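Local coordinates for protein leucine aminopeptidase 1 (Caenorhabditis elegans, PDB 2HC9) that releases N-terminal amino acids, preferably leucine, from peptides as a hexameric M17 aminopeptidase with two zinc ions per subunit, and probably acts as a digestive enzyme, at residues 214-222 / 318-326. The protein carries 1 engineered substitution. Sequence-based numbering, arbitrary orientation.
Sequences KAGFGGIYH and DIIKMLSGK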
loop_
_atom_site.group_PDB
_atom_site.type_symbol
_atom_site.label_atom_id
_atom_site.label_comp_id
_atom_site.label_asym_id
_atom_site.label_seq_id
_atom_site.Cartn_x
_atom_site.Cartn_y
_atom_site.Cartn_z
ATOM N N LYS A 214 -35.519 -19.020 10.413
ATOM C CA LYS A 214 -36.323 -20.081 11.047
ATOM C C LYS A 214 -36.176 -21.417 10.362
ATOM O O LYS A 214 -36.197 -22.441 11.034
ATOM C CB LYS A 214 -37.792 -19.701 11.145
ATOM C CG LYS A 214 -38.017 -18.452 11.971
ATOM C CD LYS A 214 -39.511 -18.236 12.227
ATOM C CE LYS A 214 -39.767 -16.954 12.995
ATOM N NZ LYS A 214 -39.558 -15.772 12.126
ATOM N N ALA A 215 -36.027 -21.414 9.034
ATOM C CA ALA A 215 -35.904 -22.656 8.253
ATOM C C ALA A 215 -34.483 -23.241 8.223
ATOM O O ALA A 215 -34.258 -24.327 7.655
ATOM C CB ALA A 215 -36.414 -22.450 6.800
ATOM N N GLY A 216 -33.530 -22.517 8.802
ATOM C CA GLY A 216 -32.177 -23.015 8.968
ATOM C C GLY A 216 -31.224 -22.625 7.850
ATOM O O GLY A 216 -30.142 -23.183 7.768
ATOM N N PHE A 217 -31.618 -21.681 6.981
ATOM C CA PHE A 217 -30.750 -21.228 5.895
ATOM C C PHE A 217 -29.732 -20.211 6.440
ATOM O O PHE A 217 -29.779 -19.018 6.085
ATOM C CB PHE A 217 -31.549 -20.554 4.771
ATOM C CG PHE A 217 -32.408 -21.506 3.951
ATOM C CD1 PHE A 217 -31.983 -21.941 2.702
ATOM C CD2 PHE A 217 -33.672 -21.889 4.399
ATOM C CE1 PHE A 217 -32.796 -22.782 1.926
ATOM C CE2 PHE A 217 -34.478 -22.742 3.636
ATOM C CZ PHE A 217 -34.038 -23.188 2.406
ATOM N N GLY A 218 -28.799 -20.680 7.263
ATOM C CA GLY A 218 -27.905 -19.754 7.960
ATOM C C GLY A 218 -27.010 -18.973 7.009
ATOM O O GLY A 218 -26.726 -17.798 7.249
ATOM N N GLY A 219 -26.555 -19.621 5.930
ATOM C CA GLY A 219 -25.715 -18.940 4.952
ATOM C C GLY A 219 -26.463 -17.805 4.284
ATOM O O GLY A 219 -25.988 -16.672 4.279
ATOM N N ILE A 220 -27.626 -18.110 3.708
ATOM C CA ILE A 220 -28.392 -17.090 2.967
ATOM C C ILE A 220 -28.824 -15.973 3.929
ATOM O O ILE A 220 -28.662 -14.796 3.621
ATOM C CB ILE A 220 -29.619 -17.698 2.269
ATOM C CG1 ILE A 220 -29.153 -18.895 1.416
ATOM C CG2 ILE A 220 -30.319 -16.635 1.402
ATOM C CD1 ILE A 220 -30.271 -19.442 0.459
ATOM N N TYR A 221 -29.344 -16.352 5.095
ATOM C CA TYR A 221 -29.847 -15.366 6.048
ATOM C C TYR A 221 -28.735 -14.467 6.579
ATOM O O TYR A 221 -28.862 -13.240 6.575
ATOM C CB TYR A 221 -30.552 -16.031 7.239
ATOM C CG TYR A 221 -31.059 -14.997 8.217
ATOM C CD1 TYR A 221 -30.318 -14.662 9.368
ATOM C CD2 TYR A 221 -32.256 -14.314 7.979
ATOM C CE1 TYR A 221 -30.794 -13.702 10.283
ATOM C CE2 TYR A 221 -32.725 -13.361 8.877
ATOM C CZ TYR A 221 -31.982 -13.053 10.021
ATOM O OH TYR A 221 -32.439 -12.096 10.909
ATOM N N HIS A 222 -27.671 -15.079 7.099
ATOM C CA HIS A 222 -26.668 -14.260 7.769
ATOM C C HIS A 222 -25.896 -13.346 6.820
ATOM O O HIS A 222 -25.568 -12.217 7.170
ATOM C CB HIS A 222 -25.791 -15.103 8.717
ATOM C CG HIS A 222 -26.568 -15.609 9.901
ATOM N ND1 HIS A 222 -27.036 -14.774 10.897
ATOM C CD2 HIS A 222 -27.011 -16.853 10.211
ATOM C CE1 HIS A 222 -27.711 -15.490 11.786
ATOM N NE2 HIS A 222 -27.723 -16.754 11.385
ATOM N N ASP A 318 -17.246 -14.625 13.373
ATOM C CA ASP A 318 -18.610 -15.145 13.602
ATOM C C ASP A 318 -18.675 -16.613 13.177
ATOM O O ASP A 318 -18.086 -16.994 12.169
ATOM C CB ASP A 318 -19.651 -14.394 12.781
ATOM C CG ASP A 318 -20.060 -13.056 13.389
ATOM O OD1 ASP A 318 -19.562 -12.652 14.477
ATOM O OD2 ASP A 318 -20.897 -12.397 12.739
ATOM N N ILE A 319 -19.394 -17.433 13.939
ATOM C CA ILE A 319 -19.628 -18.825 13.536
ATOM C C ILE A 319 -21.129 -19.005 13.348
ATOM O O ILE A 319 -21.919 -18.679 14.257
ATOM C CB ILE A 319 -19.120 -19.845 14.604
ATOM C CG1 ILE A 319 -17.593 -19.700 14.765
ATOM C CG2 ILE A 319 -19.470 -21.313 14.139
ATOM C CD1 ILE A 319 -17.007 -20.524 15.946
ATOM N N ILE A 320 -21.516 -19.486 12.169
ATOM C CA ILE A 320 -22.934 -19.728 11.860
ATOM C C ILE A 320 -23.195 -21.212 11.541
ATOM O O ILE A 320 -22.267 -21.955 11.188
ATOM C CB ILE A 320 -23.406 -18.799 10.685
ATOM C CG1 ILE A 320 -22.633 -19.123 9.381
ATOM C CG2 ILE A 320 -23.305 -17.322 11.144
ATOM C CD1 ILE A 320 -23.254 -18.461 8.143
ATOM N N LYS A 321 -24.457 -21.628 11.671
ATOM C CA LYS A 321 -24.857 -22.987 11.294
ATOM C C LYS A 321 -25.582 -22.916 9.948
ATOM O O LYS A 321 -26.559 -22.154 9.774
ATOM C CB LYS A 321 -25.747 -23.612 12.380
ATOM C CG LYS A 321 -26.140 -25.077 12.079
ATOM C CD LYS A 321 -26.775 -25.774 13.300
ATOM C CE LYS A 321 -25.645 -26.337 14.186
ATOM N NZ LYS A 321 -26.081 -27.246 15.298
ATOM N N MET A 322 -25.083 -23.700 9.008
ATOM C CA MET A 322 -25.554 -23.696 7.624
ATOM C C MET A 322 -26.813 -24.578 7.530
ATOM O O MET A 322 -27.147 -25.301 8.483
ATOM C CB MET A 322 -24.455 -24.263 6.721
ATOM C CG MET A 322 -23.107 -23.560 6.881
ATOM S SD MET A 322 -23.175 -21.772 6.598
ATOM C CE MET A 322 -23.387 -21.741 4.841
ATOM N N LEU A 323 -27.500 -24.520 6.391
ATOM C CA LEU A 323 -28.676 -25.392 6.189
ATOM C C LEU A 323 -28.313 -26.880 6.411
ATOM O O LEU A 323 -29.122 -27.664 6.917
ATOM C CB LEU A 323 -29.247 -25.183 4.789
ATOM C CG LEU A 323 -30.564 -25.905 4.489
ATOM C CD1 LEU A 323 -31.692 -25.427 5.438
ATOM C CD2 LEU A 323 -30.951 -25.729 2.987
ATOM N N SER A 324 -27.080 -27.240 6.071
ATOM C CA SER A 324 -26.572 -28.628 6.172
ATOM C C SER A 324 -26.465 -29.115 7.626
ATOM O O SER A 324 -26.303 -30.324 7.872
ATOM C CB SER A 324 -25.188 -28.710 5.522
ATOM O OG SER A 324 -24.243 -27.976 6.297
ATOM N N GLY A 325 -26.527 -28.177 8.565
ATOM C CA GLY A 325 -26.272 -28.480 9.971
ATOM C C GLY A 325 -24.810 -28.294 10.363
ATOM O O GLY A 325 -24.498 -28.301 11.552
ATOM N N LYS A 326 -23.916 -28.150 9.377
ATOM C CA LYS A 326 -22.477 -27.941 9.665
ATOM C C LYS A 326 -22.195 -26.486 10.078
ATOM O O LYS A 326 -22.926 -25.572 9.678
ATOM C CB LYS A 326 -21.609 -28.306 8.454
ATOM C CG LYS A 326 -21.563 -29.835 8.253
ATOM C CD LYS A 326 -20.856 -30.207 6.967
ATOM C CE LYS A 326 -20.824 -31.737 6.812
ATOM N NZ LYS A 326 -20.172 -32.427 7.986
HETATM O O HOH W 1 -29.383 -25.399 10.045
HETATM O O HOH W 2 -29.006 -22.047 10.762
#
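Leu323 lies alongside Phe217, the two side chains directed alike, and lays its methyls over one face of the ring. Leu323 CD2 sits 4.1 Å from the centroid of the Phe217 ring, 29° off the normal, a CH-pi contact. With CG anti to the backbone N (chi1 -173°), the leucine sends its other branch toward the end of helix 210-215, where Leu323 CD1 touches the carbonyl O of Ala215 at 3.6 Å. Phe233 also meets the aromatic ring, while Phe346 and Tyr347 of helix 337-350 pack on the leucine.

At the far end of the contact, the side chains of His222 and Ile320 pass alongside one another, oppositely directed. Ile320 CG2 stands over a face of the imidazole, 4.2 Å from the centroid of the His222 ring; His222 ND1 is hydrogen-bonded to Lys225. The CD1 branch of Ile320 reaches the carbonyl O of Gly218. Between these two pairs Met322, curled by its second and third side-chain torsions, folds its CE back to within 3.6 Å of Gly219 CA, where a beta carbon would clash.

Replacing Phe217 by an alanine is likely to open a gap beneath the leucine methyls and take away the ring face on which Leu323 CD2 rests.

Backbones also meet closely: Gly218 CA gives a CA-H...O contact to Lys321 O at 3.3 Å, and Leu323 CA approaches Gly216 O. One water joins Gly216 O to Met322 O, and another reaches Lys321 O at 2.6 Å. The Schellman turn at Gly216 and the N-cap at Phe217 thus dock on the short strand 319-321 and the type I turn after it within the catalytic domain, with Gly219 about 13 Å from a bound zinc ion, through apolar contacts, CA-H...O contacts and water rather than direct conventional hydrogen bonds.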